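Local coordinates for CBS domain-containing predicted protein TM0935 (Thermotoga maritima, PDB 1O50), which is of unknown function but, as a tandem CBS-domain protein, probably serves as a regulatory module that binds an adenosine-type or related small ligand, at residues K16-C19 with K20-S23; E37-D40 with R41-D45; E116-K119 with L120-N124; G140-S144 with L145-L149. All coordinates share one frame; numbering follows the deposited sequence.

Contact 1 (K16-C19 with K20-S23)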
ATOM      1  N   LYS A  16      -2.725  17.073 -12.416  1.00 34.70           N
ATOM      2  CA  LYS A  16      -3.639  18.116 -11.948  1.00 35.37           C
ATOM      3  C   LYS A  16      -5.131  17.708 -11.981  1.00 35.35           C
ATOM      4  O   LYS A  16      -5.941  18.234 -11.207  1.00 35.31           O
ATOM      5  CB  LYS A  16      -3.426  19.387 -12.767  1.00 35.60           C
ATOM      6  CG  LYS A  16      -3.823  19.290 -14.247  1.00 38.30           C
ATOM      7  CD  LYS A  16      -3.687  20.643 -14.956  1.00 42.90           C
ATOM      8  CE  LYS A  16      -4.343  20.663 -16.354  1.00 45.69           C
ATOM      9  NZ  LYS A  16      -5.870  20.509 -16.356  1.00 48.71           N
ATOM     10  N   ASP A  17      -5.482  16.802 -12.885  1.00 35.07           N
ATOM     11  CA  ASP A  17      -6.864  16.316 -13.024  1.00 35.81           C
ATOM     12  C   ASP A  17      -7.241  15.241 -11.990  1.00 35.94           C
ATOM     13  O   ASP A  17      -8.422  14.995 -11.774  1.00 35.96           O
ATOM     14  CB  ASP A  17      -7.103  15.728 -14.440  1.00 35.80           C
ATOM     15  CG  ASP A  17      -6.673  16.669 -15.562  1.00 35.26           C
ATOM     16  OD1 ASP A  17      -6.994  17.864 -15.516  1.00 35.96           O
ATOM     17  OD2 ASP A  17      -6.001  16.296 -16.545  1.00 34.55           O
ATOM     18  N   VAL A  18      -6.239  14.581 -11.397  1.00 36.53           N
ATOM     19  CA  VAL A  18      -6.414  13.414 -10.521  1.00 37.57           C
ATOM     20  C   VAL A  18      -6.064  13.681  -9.039  1.00 37.75           C
ATOM     21  O   VAL A  18      -6.687  13.124  -8.144  1.00 38.27           O
ATOM     22  CB  VAL A  18      -5.555  12.253 -11.072  1.00 37.95           C
ATOM     23  CG1 VAL A  18      -5.592  11.055 -10.193  1.00 39.97           C
ATOM     24  CG2 VAL A  18      -6.028  11.913 -12.512  1.00 38.61           C
ATOM     25  N   CYS A  19      -5.126  14.589  -8.796  1.00 37.23           N
ATOM     26  CA  CYS A  19      -4.586  14.843  -7.451  1.00 37.35           C
ATOM     27  C   CYS A  19      -5.526  15.555  -6.457  1.00 36.70           C
ATOM     28  O   CYS A  19      -5.181  15.754  -5.286  1.00 35.23           O
ATOM     29  CB  CYS A  19      -3.272  15.632  -7.562  1.00 36.42           C
ATOM     30  SG  CYS A  19      -3.446  17.363  -7.957  1.00 36.86           S
ATOM     31  N   LYS A  20      -6.716  15.911  -6.898  1.00 37.74           N
ATOM     32  CA  LYS A  20      -7.709  16.484  -5.990  1.00 38.51           C
ATOM     33  C   LYS A  20      -8.991  15.635  -5.915  1.00 38.29           C
ATOM     34  O   LYS A  20      -9.958  16.047  -5.326  1.00 36.50           O
ATOM     35  CB  LYS A  20      -8.003  17.919  -6.376  1.00 39.74           C
ATOM     36  CG  LYS A  20      -7.314  18.950  -5.508  1.00 42.81           C
ATOM     37  CD  LYS A  20      -7.471  20.309  -6.128  1.00 46.62           C
ATOM     38  CE  LYS A  20      -7.285  21.469  -5.122  1.00 49.25           C
ATOM     39  NZ  LYS A  20      -8.584  22.057  -4.628  1.00 51.04           N
ATOM     40  N   LEU A  21      -8.956  14.419  -6.455  1.00 38.40           N
ATOM     41  CA  LEU A  21     -10.157  13.583  -6.523  1.00 39.87           C
ATOM     42  C   LEU A  21     -10.530  13.012  -5.133  1.00 40.93           C
ATOM     43  O   LEU A  21     -11.695  12.718  -4.877  1.00 41.08           O
ATOM     44  CB  LEU A  21      -9.973  12.441  -7.543  1.00 39.12           C
ATOM     45  CG  LEU A  21      -9.876  12.908  -9.004  1.00 38.32           C
ATOM     46  CD1 LEU A  21      -9.560  11.741  -9.911  1.00 38.82           C
ATOM     47  CD2 LEU A  21     -11.130  13.580  -9.432  1.00 38.98           C
ATOM     48  N   ILE A  22      -9.513  12.861  -4.274  1.00 41.42           N
ATOM     49  CA  ILE A  22      -9.638  12.538  -2.847  1.00 41.06           C
ATOM     50  C   ILE A  22      -8.852  13.620  -2.080  1.00 41.35           C
ATOM     51  O   ILE A  22      -7.790  14.092  -2.531  1.00 40.04           O
ATOM     52  CB  ILE A  22      -9.034  11.147  -2.581  1.00 41.70           C
ATOM     53  CG1 ILE A  22      -9.647  10.096  -3.503  1.00 41.69           C
ATOM     54  CG2 ILE A  22      -9.206  10.681  -1.130  1.00 42.36           C
ATOM     55  CD1 ILE A  22      -8.896   8.763  -3.417  1.00 42.54           C
ATOM     56  N   SER A  23      -9.388  14.023  -0.938  1.00 41.59           N
ATOM     57  CA  SER A  23      -8.707  14.944  -0.038  1.00 42.98           C
ATOM     58  C   SER A  23      -7.631  14.202   0.755  1.00 42.73           C
ATOM     59  O   SER A  23      -7.944  13.488   1.718  1.00 43.33           O
ATOM     60  CB  SER A  23      -9.687  15.573   0.943  1.00 43.65           C
ATOM     61  OG  SER A  23      -8.995  16.499   1.764  1.00 47.19           O
TER
HETATM   62  O   HOH W   1      -8.455  16.459  -9.126  1.00 32.03           O
HETATM   63  O   HOH W   2      -6.159  16.079  -1.990  1.00 33.84           O
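Leu21 N donates to Val18 O at 3.1 Å. The N-H points nearly straight at the oxygen (161°), but it comes from above the carbonyl plane, 53° out of it. The bond closes a type I beta turn from Val18 to Leu21, with Cys19 and Lys20 at its corners. The turn takes the chain out of the short, weakly bonded helix 15-18. Leu21 lays its side chain back against the same carbonyl: CG sits 3.3 Å from Val18 O. With CG anti to the carbonyl carbon (chi1 -67°), the isobutyl group lies near Val18, and CD1 meets Val18 CG1 at 4.0 Å. A water bridges the helix end to the turn. It accepts from Lys20 N at 2.9 Å and gives a weak bond to Asp17 O. Lys16 NZ forms a salt bridge with Asp17 OD1 at 3.0 Å, on the syn side of the carboxylate. Asp17 OD2 is hydrogen-bonded to Lys14 N. Val18 also packs on Glu146 and Ala150 of helix 144-153. The closing bond joins main-chain atoms, and the side chains add a small apolar touch. The turn therefore probably owes its shape more to its backbone than to the nearby charged pair.

Contact 2 (E37-D40 with R41-D45)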
ATOM      1  N   GLU A  37       8.015   7.813  15.850  1.00 33.38           N
ATOM      2  CA  GLU A  37       7.093   8.946  15.581  1.00 32.80           C
ATOM      3  C   GLU A  37       6.551   8.862  14.144  1.00 32.88           C
ATOM      4  O   GLU A  37       5.458   9.252  13.846  1.00 30.90           O
ATOM      5  CB  GLU A  37       7.789  10.255  15.812  1.00 34.23           C
ATOM      6  CG  GLU A  37       6.885  11.477  15.680  1.00 35.77           C
ATOM      7  CD  GLU A  37       7.634  12.786  15.918  1.00 41.18           C
ATOM      8  OE1 GLU A  37       8.708  12.751  16.580  1.00 41.77           O
ATOM      9  OE2 GLU A  37       7.138  13.855  15.442  1.00 41.79           O
ATOM     10  N   ILE A  38       7.331   8.311  13.232  1.00 32.40           N
ATOM     11  CA  ILE A  38       6.861   8.121  11.859  1.00 33.76           C
ATOM     12  C   ILE A  38       5.721   7.154  11.834  1.00 35.83           C
ATOM     13  O   ILE A  38       4.689   7.420  11.210  1.00 37.70           O
ATOM     14  CB  ILE A  38       8.005   7.613  10.956  1.00 33.41           C
ATOM     15  CG1 ILE A  38       9.041   8.706  10.904  1.00 34.07           C
ATOM     16  CG2 ILE A  38       7.448   7.282   9.571  1.00 34.22           C
ATOM     17  CD1 ILE A  38      10.332   8.419  10.105  1.00 30.59           C
ATOM     18  N   VAL A  39       5.866   6.057  12.585  1.00 37.04           N
ATOM     19  CA  VAL A  39       4.788   5.116  12.789  1.00 35.96           C
ATOM     20  C   VAL A  39       3.559   5.778  13.431  1.00 36.46           C
ATOM     21  O   VAL A  39       2.428   5.557  12.996  1.00 37.72           O
ATOM     22  CB  VAL A  39       5.324   3.878  13.583  1.00 36.21           C
ATOM     23  CG1 VAL A  39       4.244   2.984  13.956  1.00 36.69           C
ATOM     24  CG2 VAL A  39       6.352   3.121  12.762  1.00 33.92           C
ATOM     25  N   ASP A  40       3.741   6.577  14.466  1.00 36.09           N
ATOM     26  CA  ASP A  40       2.595   7.280  15.056  1.00 36.08           C
ATOM     27  C   ASP A  40       1.834   8.124  14.008  1.00 36.24           C
ATOM     28  O   ASP A  40       0.619   8.122  13.982  1.00 37.39           O
ATOM     29  CB  ASP A  40       3.012   8.210  16.188  1.00 37.33           C
ATOM     30  CG  ASP A  40       3.640   7.488  17.385  1.00 36.74           C
ATOM     31  OD1 ASP A  40       3.252   6.334  17.718  1.00 35.58           O
ATOM     32  OD2 ASP A  40       4.496   8.087  18.081  1.00 38.18           O
ATOM     33  N   ARG A  41       2.558   8.890  13.182  1.00 36.55           N
ATOM     34  CA  ARG A  41       1.975   9.657  12.065  1.00 36.01           C
ATOM     35  C   ARG A  41       1.215   8.798  11.068  1.00 34.82           C
ATOM     36  O   ARG A  41       0.165   9.176  10.601  1.00 35.44           O
ATOM     37  CB  ARG A  41       3.059  10.432  11.298  1.00 36.46           C
ATOM     38  CG  ARG A  41       3.792  11.545  12.119  1.00 39.86           C
ATOM     39  CD  ARG A  41       2.967  12.709  12.521  1.00 44.32           C
ATOM     40  NE  ARG A  41       2.355  13.446  11.392  1.00 48.68           N
ATOM     41  CZ  ARG A  41       2.959  14.349  10.586  1.00 47.91           C
ATOM     42  NH1 ARG A  41       4.253  14.659  10.714  1.00 45.65           N
ATOM     43  NH2 ARG A  41       2.242  14.948   9.631  1.00 47.28           N
ATOM     44  N   ILE A  42       1.735   7.622  10.725  1.00 35.37           N
ATOM     45  CA  ILE A  42       1.025   6.752   9.802  1.00 35.73           C
ATOM     46  C   ILE A  42      -0.259   6.228  10.450  1.00 36.52           C
ATOM     47  O   ILE A  42      -1.301   6.193   9.793  1.00 37.05           O
ATOM     48  CB  ILE A  42       1.903   5.581   9.341  1.00 35.58           C
ATOM     49  CG1 ILE A  42       3.123   6.087   8.535  1.00 38.69           C
ATOM     50  CG2 ILE A  42       1.079   4.638   8.474  1.00 38.03           C
ATOM     51  CD1 ILE A  42       4.230   5.084   8.367  1.00 39.73           C
ATOM     52  N   LEU A  43      -0.190   5.811  11.723  1.00 36.70           N
ATOM     53  CA  LEU A  43      -1.371   5.283  12.430  1.00 36.87           C
ATOM     54  C   LEU A  43      -2.492   6.327  12.618  1.00 37.36           C
ATOM     55  O   LEU A  43      -3.701   5.966  12.748  1.00 36.92           O
ATOM     56  CB  LEU A  43      -0.961   4.696  13.790  1.00 37.28           C
ATOM     57  CG  LEU A  43      -0.026   3.468  13.692  1.00 38.67           C
ATOM     58  CD1 LEU A  43       0.632   3.113  15.082  1.00 38.11           C
ATOM     59  CD2 LEU A  43      -0.801   2.240  13.149  1.00 40.34           C
ATOM     60  N   GLU A  44      -2.124   7.609  12.674  1.00 36.93           N
ATOM     61  CA  GLU A  44      -3.140   8.684  12.812  1.00 37.56           C
ATOM     62  C   GLU A  44      -3.880   8.957  11.481  1.00 36.39           C
ATOM     63  O   GLU A  44      -4.982   9.411  11.487  1.00 36.81           O
ATOM     64  CB  GLU A  44      -2.525   9.985  13.347  1.00 37.23           C
ATOM     65  CG  GLU A  44      -3.555  10.933  13.955  1.00 44.11           C
ATOM     66  CD  GLU A  44      -4.107  11.990  12.980  1.00 49.96           C
ATOM     67  OE1 GLU A  44      -3.520  12.151  11.864  1.00 53.01           O
ATOM     68  OE2 GLU A  44      -5.108  12.687  13.353  1.00 51.65           O
ATOM     69  N   ASP A  45      -3.223   8.690  10.360  1.00 36.71           N
ATOM     70  CA  ASP A  45      -3.772   8.883   9.031  1.00 36.65           C
ATOM     71  C   ASP A  45      -3.449   7.631   8.194  1.00 35.87           C
ATOM     72  O   ASP A  45      -2.545   7.667   7.347  1.00 33.73           O
ATOM     73  CB  ASP A  45      -3.132  10.122   8.387  1.00 37.50           C
ATOM     74  CG  ASP A  45      -3.880  10.582   7.133  1.00 40.42           C
ATOM     75  OD1 ASP A  45      -5.100  10.301   7.014  1.00 41.45           O
ATOM     76  OD2 ASP A  45      -3.309  11.205   6.210  1.00 43.84           O
TER
HETATM   77  O   HOH W   3       6.385  14.506  12.749  1.00 31.74           O
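The guanidinium of Arg41 and the carboxylate of Glu37 are linked through one water, one helical turn apart. The water lies at the edge of the guanidinium, in its plane, and accepts from Arg41 NH1 at 3.0 Å. It donates to Glu37 OE2 at 2.9 Å. The charged atoms themselves stay apart, with Glu37 OE2 5.6 Å from Arg41 NH1. Arg41 bends at chi2 (-67°) and chi3 (-59°), which curls the chain and brings its end to strand 27-29. There NH1 also makes a hydrogen bond to Val28 O. Nearer the backbone, Arg41 CG rests 3.3 Å from Glu37 O. This is the helix of a beta-alpha-beta unit, running between strands 27-29 and 50-55 of the first CBS domain. Its i to i+4 bonds include Leu43 N to Val39 O at 2.9 Å. Val39 and Leu43 lie side by side and point the same way, Val39 CG1 to Leu43 CD1 at 3.8 Å. Ile38 and Ile42 slant across each other, Ile38 CG2 to Ile42 CD1 at 4.1 Å, and both touch Val51 of strand 50-55. In the second subunit, Trp152 packs on Val39 and Leu149 on Leu43. Asp40 OD1 makes a salt bridge with Lys153 of that subunit.

Contact 3 (E116-K119 with L120-N124)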
ATOM      1  N   GLU A 116       2.583   8.679 -16.994  1.00 38.96           N
ATOM      2  CA  GLU A 116       3.956   8.709 -16.459  1.00 39.62           C
ATOM      3  C   GLU A 116       3.954   8.540 -14.948  1.00 39.14           C
ATOM      4  O   GLU A 116       4.847   7.875 -14.423  1.00 39.18           O
ATOM      5  CB  GLU A 116       4.809   9.924 -16.884  0.65 39.85           C
ATOM      6  CG  GLU A 116       6.028  10.249 -15.965  0.65 43.13           C
ATOM      7  CD  GLU A 116       7.234   9.256 -15.957  0.65 44.83           C
ATOM      8  OE1 GLU A 116       8.403   9.736 -15.840  0.65 46.22           O
ATOM      9  OE2 GLU A 116       7.061   8.013 -16.035  0.65 43.86           O
ATOM     10  N   ALA A 117       2.952   9.097 -14.266  1.00 38.54           N
ATOM     11  CA  ALA A 117       2.798   8.934 -12.821  1.00 38.93           C
ATOM     12  C   ALA A 117       2.495   7.483 -12.375  1.00 39.01           C
ATOM     13  O   ALA A 117       2.985   7.021 -11.334  1.00 38.28           O
ATOM     14  CB  ALA A 117       1.730   9.860 -12.320  1.00 39.13           C
ATOM     15  N   LEU A 118       1.667   6.783 -13.151  1.00 39.27           N
ATOM     16  CA  LEU A 118       1.340   5.371 -12.917  1.00 38.90           C
ATOM     17  C   LEU A 118       2.577   4.529 -13.172  1.00 37.79           C
ATOM     18  O   LEU A 118       2.840   3.583 -12.441  1.00 39.00           O
ATOM     19  CB  LEU A 118       0.162   4.924 -13.824  1.00 39.14           C
ATOM     20  CG  LEU A 118      -0.246   3.433 -13.779  1.00 41.47           C
ATOM     21  CD1 LEU A 118      -1.712   3.207 -14.071  1.00 41.80           C
ATOM     22  CD2 LEU A 118       0.585   2.586 -14.769  1.00 43.12           C
ATOM     23  N   LYS A 119       3.339   4.858 -14.199  1.00 37.26           N
ATOM     24  CA  LYS A 119       4.571   4.139 -14.504  1.00 36.87           C
ATOM     25  C   LYS A 119       5.562   4.258 -13.356  1.00 36.51           C
ATOM     26  O   LYS A 119       6.177   3.288 -12.970  1.00 35.64           O
ATOM     27  CB  LYS A 119       5.210   4.655 -15.783  1.00 36.84           C
ATOM     28  CG  LYS A 119       6.539   3.999 -16.113  1.00 39.30           C
ATOM     29  CD  LYS A 119       7.240   4.671 -17.301  1.00 41.41           C
ATOM     30  CE  LYS A 119       8.670   4.163 -17.470  1.00 43.75           C
ATOM     31  NZ  LYS A 119       8.721   2.779 -18.025  1.00 45.42           N
ATOM     32  N   LEU A 120       5.696   5.463 -12.822  1.00 36.64           N
ATOM     33  CA  LEU A 120       6.560   5.734 -11.667  1.00 36.41           C
ATOM     34  C   LEU A 120       6.143   4.935 -10.458  1.00 35.25           C
ATOM     35  O   LEU A 120       6.971   4.361  -9.773  1.00 35.71           O
ATOM     36  CB  LEU A 120       6.520   7.238 -11.303  1.00 36.69           C
ATOM     37  CG  LEU A 120       7.300   8.158 -12.249  1.00 35.71           C
ATOM     38  CD1 LEU A 120       6.990   9.616 -11.881  1.00 35.87           C
ATOM     39  CD2 LEU A 120       8.805   7.895 -12.204  1.00 37.20           C
ATOM     40  N   MET A 121       4.858   4.931 -10.164  1.00 34.99           N
ATOM     41  CA  MET A 121       4.373   4.160  -9.063  1.00 34.46           C
ATOM     42  C   MET A 121       4.755   2.721  -9.206  1.00 34.47           C
ATOM     43  O   MET A 121       5.300   2.126  -8.289  1.00 33.85           O
ATOM     44  CB  MET A 121       2.872   4.252  -8.964  1.00 35.10           C
ATOM     45  CG  MET A 121       2.418   5.540  -8.378  1.00 33.77           C
ATOM     46  SD  MET A 121       0.711   5.524  -7.910  1.00 37.66           S
ATOM     47  CE  MET A 121       0.580   7.243  -7.685  1.00 33.98           C
ATOM     48  N   ILE A 122       4.457   2.161 -10.361  1.00 35.55           N
ATOM     49  CA  ILE A 122       4.733   0.745 -10.591  1.00 35.57           C
ATOM     50  C   ILE A 122       6.226   0.407 -10.559  1.00 36.25           C
ATOM     51  O   ILE A 122       6.638  -0.532  -9.865  1.00 36.78           O
ATOM     52  CB  ILE A 122       4.059   0.275 -11.883  1.00 35.00           C
ATOM     53  CG1 ILE A 122       2.535   0.243 -11.673  1.00 35.78           C
ATOM     54  CG2 ILE A 122       4.531  -1.149 -12.212  1.00 34.95           C
ATOM     55  CD1 ILE A 122       1.704   0.208 -12.958  1.00 35.81           C
ATOM     56  N   ASP A 123       7.034   1.145 -11.323  1.00 36.98           N
ATOM     57  CA  ASP A 123       8.475   0.900 -11.400  1.00 37.68           C
ATOM     58  C   ASP A 123       9.194   0.971 -10.032  1.00 37.99           C
ATOM     59  O   ASP A 123      10.127   0.221  -9.785  1.00 37.94           O
ATOM     60  CB  ASP A 123       9.145   1.911 -12.355  1.00 38.40           C
ATOM     61  CG  ASP A 123       8.853   1.656 -13.820  1.00 40.20           C
ATOM     62  OD1 ASP A 123       8.187   0.673 -14.207  1.00 42.85           O
ATOM     63  OD2 ASP A 123       9.299   2.401 -14.685  1.00 43.01           O
ATOM     64  N   ASN A 124       8.748   1.886  -9.171  1.00 38.94           N
ATOM     65  CA  ASN A 124       9.323   2.149  -7.846  1.00 39.00           C
ATOM     66  C   ASN A 124       8.555   1.457  -6.720  1.00 39.58           C
ATOM     67  O   ASN A 124       8.891   1.551  -5.526  1.00 41.33           O
ATOM     68  CB  ASN A 124       9.324   3.667  -7.619  1.00 37.93           C
ATOM     69  CG  ASN A 124      10.319   4.379  -8.519  1.00 38.17           C
ATOM     70  OD1 ASN A 124      11.513   4.343  -8.260  1.00 36.16           O
ATOM     71  ND2 ASN A 124       9.835   4.976  -9.614  1.00 32.87           N
TER
HETATM   72  O   HOH W   4       9.214   0.450 -16.980  1.00 50.87           O
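Lys119 and Asp123 pair one helical turn apart. Lys119 NZ stands 3.4 Å from Asp123 OD2, a salt bridge whose hydrogen bond is weak. A water bridges the two groups: it accepts from Lys119 NZ at 2.6 Å and donates to Asp123 OD1 at 3.0 Å. The lysine chain is extended as far as CE, then bends at chi4 (74°), which turns the ammonium toward the carboxylate. Its CE also lies 3.4 Å from Asp123 OD2, so the aliphatic part runs close to the acid. An alanine in place of Lys119 would probably leave the Asp123 carboxylate and its water without their cationic partner and set the acid freer to turn. The backbone brings the two residues together, since Asp123 N donates to Lys119 O at 2.8 Å with an N-H angle of 171°. In the neighbouring i to i+4 pair, Leu120 CG lies 3.3 Å from Glu116 O. Leu120 O is gripped twice by Asn124, through its backbone N and through ND2 at 2.9 Å. The oxygen lies close to the amide plane of Asn124, whose side chain folds back on its own helix. Phe79 of the second subunit packs on both Lys119 and Asp123, and Pro81 of that subunit on Ile122. Within the chain, Ala117 and Met121 face Leu142 of strand 138-143, and Met121 also meets Met129 of strand 128-132. Leu118 and Met121 pack on Ile147 of helix 144-153.

Contact 4 (G140-S144 with L145-L149)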
ATOM      1  N   GLY A 140       1.061  19.476  -3.456  1.00 38.99           N
ATOM      2  CA  GLY A 140      -0.076  18.564  -3.515  1.00 38.55           C
ATOM      3  C   GLY A 140       0.369  17.129  -3.342  1.00 38.05           C
ATOM      4  O   GLY A 140       1.536  16.885  -3.103  1.00 37.57           O
ATOM      5  N   ASP A 141      -0.562  16.180  -3.482  1.00 37.84           N
ATOM      6  CA  ASP A 141      -0.292  14.757  -3.239  1.00 37.81           C
ATOM      7  C   ASP A 141      -1.031  13.873  -4.272  1.00 36.46           C
ATOM      8  O   ASP A 141      -2.079  14.240  -4.796  1.00 36.05           O
ATOM      9  CB  ASP A 141      -0.768  14.443  -1.798  1.00 38.06           C
ATOM     10  CG  ASP A 141      -0.111  13.260  -1.195  1.00 38.03           C
ATOM     11  OD1 ASP A 141       1.043  12.930  -1.571  1.00 38.91           O
ATOM     12  OD2 ASP A 141      -0.720  12.561  -0.351  1.00 41.91           O
ATOM     13  N   LEU A 142      -0.497  12.693  -4.550  1.00 35.80           N
ATOM     14  CA  LEU A 142      -1.147  11.761  -5.473  1.00 35.14           C
ATOM     15  C   LEU A 142      -1.065  10.366  -4.944  1.00 34.98           C
ATOM     16  O   LEU A 142      -0.004   9.978  -4.576  1.00 35.87           O
ATOM     17  CB  LEU A 142      -0.436  11.802  -6.835  1.00 35.38           C
ATOM     18  CG  LEU A 142      -1.024  10.950  -7.961  1.00 34.56           C
ATOM     19  CD1 LEU A 142      -2.417  11.388  -8.358  1.00 36.54           C
ATOM     20  CD2 LEU A 142      -0.117  10.988  -9.169  1.00 35.61           C
ATOM     21  N   ASN A 143      -2.155   9.602  -4.921  1.00 35.08           N
ATOM     22  CA  ASN A 143      -2.059   8.176  -4.593  1.00 34.52           C
ATOM     23  C   ASN A 143      -2.679   7.269  -5.609  1.00 33.88           C
ATOM     24  O   ASN A 143      -3.355   7.697  -6.526  1.00 33.40           O
ATOM     25  CB  ASN A 143      -2.567   7.883  -3.153  1.00 35.59           C
ATOM     26  CG  ASN A 143      -4.068   7.929  -2.993  1.00 35.31           C
ATOM     27  OD1 ASN A 143      -4.825   8.101  -3.945  1.00 38.65           O
ATOM     28  ND2 ASN A 143      -4.521   7.739  -1.766  1.00 35.68           N
ATOM     29  N   SER A 144      -2.387   5.976  -5.476  1.00 35.15           N
ATOM     30  CA  SER A 144      -2.922   4.986  -6.387  1.00 35.69           C
ATOM     31  C   SER A 144      -4.457   4.976  -6.462  1.00 36.83           C
ATOM     32  O   SER A 144      -5.030   4.699  -7.492  1.00 35.66           O
ATOM     33  CB  SER A 144      -2.394   3.593  -5.995  1.00 36.49           C
ATOM     34  OG  SER A 144      -2.765   3.234  -4.677  1.00 37.74           O
ATOM     35  N   LEU A 145      -5.133   5.329  -5.378  1.00 38.28           N
ATOM     36  CA  LEU A 145      -6.561   5.244  -5.362  1.00 37.86           C
ATOM     37  C   LEU A 145      -7.158   6.329  -6.264  1.00 37.96           C
ATOM     38  O   LEU A 145      -8.175   6.111  -6.902  1.00 37.85           O
ATOM     39  CB  LEU A 145      -7.099   5.375  -3.925  1.00 38.84           C
ATOM     40  CG  LEU A 145      -6.463   4.513  -2.817  1.00 38.28           C
ATOM     41  CD1 LEU A 145      -7.322   4.622  -1.557  1.00 36.55           C
ATOM     42  CD2 LEU A 145      -6.262   3.073  -3.215  1.00 39.11           C
ATOM     43  N   GLU A 146      -6.533   7.502  -6.282  1.00 37.53           N
ATOM     44  CA  GLU A 146      -6.951   8.572  -7.179  1.00 37.05           C
ATOM     45  C   GLU A 146      -6.847   8.184  -8.653  1.00 37.08           C
ATOM     46  O   GLU A 146      -7.715   8.526  -9.444  1.00 37.35           O
ATOM     47  CB  GLU A 146      -6.160   9.826  -6.887  1.00 35.56           C
ATOM     48  CG  GLU A 146      -6.572  10.410  -5.551  1.00 35.17           C
ATOM     49  CD  GLU A 146      -5.735  11.599  -5.164  1.00 33.19           C
ATOM     50  OE1 GLU A 146      -4.531  11.606  -5.450  1.00 30.63           O
ATOM     51  OE2 GLU A 146      -6.304  12.527  -4.581  1.00 34.34           O
ATOM     52  N   ILE A 147      -5.775   7.491  -9.007  1.00 37.13           N
ATOM     53  CA  ILE A 147      -5.570   6.997 -10.362  1.00 36.85           C
ATOM     54  C   ILE A 147      -6.636   5.985 -10.698  1.00 36.52           C
ATOM     55  O   ILE A 147      -7.217   6.047 -11.774  1.00 36.06           O
ATOM     56  CB  ILE A 147      -4.150   6.442 -10.553  1.00 36.78           C
ATOM     57  CG1 ILE A 147      -3.116   7.551 -10.384  1.00 36.73           C
ATOM     58  CG2 ILE A 147      -3.950   5.850 -11.955  1.00 37.15           C
ATOM     59  CD1 ILE A 147      -1.716   7.127 -10.624  1.00 37.58           C
ATOM     60  N   LEU A 148      -6.925   5.076  -9.771  1.00 36.10           N
ATOM     61  CA  LEU A 148      -7.962   4.084  -9.983  1.00 36.21           C
ATOM     62  C   LEU A 148      -9.338   4.698 -10.167  1.00 35.85           C
ATOM     63  O   LEU A 148     -10.085   4.271 -11.038  1.00 36.22           O
ATOM     64  CB  LEU A 148      -8.003   3.052  -8.856  1.00 36.17           C
ATOM     65  CG  LEU A 148      -6.782   2.126  -8.856  1.00 36.89           C
ATOM     66  CD1 LEU A 148      -6.750   1.240  -7.581  1.00 38.71           C
ATOM     67  CD2 LEU A 148      -6.669   1.239 -10.124  1.00 39.25           C
ATOM     68  N   LEU A 149      -9.648   5.683  -9.338  1.00 34.35           N
ATOM     69  CA  LEU A 149     -10.886   6.404  -9.411  1.00 34.27           C
ATOM     70  C   LEU A 149     -11.058   7.001 -10.813  1.00 34.58           C
ATOM     71  O   LEU A 149     -12.067   6.780 -11.472  1.00 34.78           O
ATOM     72  CB  LEU A 149     -10.872   7.501  -8.356  1.00 34.11           C
ATOM     73  CG  LEU A 149     -12.205   8.206  -8.021  1.00 31.74           C
ATOM     74  CD1 LEU A 149     -12.021   9.050  -6.831  1.00 32.15           C
ATOM     75  CD2 LEU A 149     -12.803   9.057  -9.227  1.00 32.32           C
TER
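Glu146 reaches back along its whole length to the end of strand 138-143. Its CB lies 3.5 Å from Asn143 O. Its CG passes 3.3 Å from Asn143 OD1. From there the chain is extended (chi2 175°), and this carries the carboxylate to the backbone of the strand. CD also lies near Asn143 OD1, at 3.8 Å. OE1 accepts from Asn143 N at 3.2 Å, and the N-H meets it from above the carboxylate plane. The same oxygen lies 3.4 Å from Leu142 CA, with Leu142 CD1 close by. The other oxygen, OE2, takes a hydrogen bond from Ile22 N, so this buried acid joins three parts of the chain.

Asn143 returns the bond. Its OD1 accepts from Glu146 N at 3.0 Å, with the donor nearly in line with the C=O bond. Here CG lies between the backbone N and the carbonyl carbon (chi1 75°), which turns OD1 toward the N-H groups at the helix start. A leucine in place of Asn143 would probably leave Glu146 N without its side-chain acceptor and lose one half of the reciprocal pair. Ser144 OG is hydrogen-bonded to Gln127 OE1. The directions of strand 140-143 and helix 145-149 differ by 68°, with the axes 7.0 Å apart at closest approach. The reciprocal bonds of Asn143 and Glu146 form a capping box, with Asn143 as N-cap, at the strand-to-helix junction of the second CBS domain.

How the contacts relate
Contacts 1 and 4 come from different CBS domains, yet they touch, their centres about 7 Å apart. Val18 CG1 lies 3.4 Å from Glu146 O, and Cys19 CB packs on Asp141 O. The N-terminal turn thus sits on the capped start of helix 144-153. Contacts 3 and 4 share the second domain, with centres about 12 Å apart. Met121 CE meets Ile147 CD1 at 3.7 Å. Contact 2 lies apart, about 25 Å between centres from contact 3 and on the opposite side of the chain's centre. All four contacts touch the second subunit, contact 1 through Ile22 alone, which packs on Leu43 of that subunit.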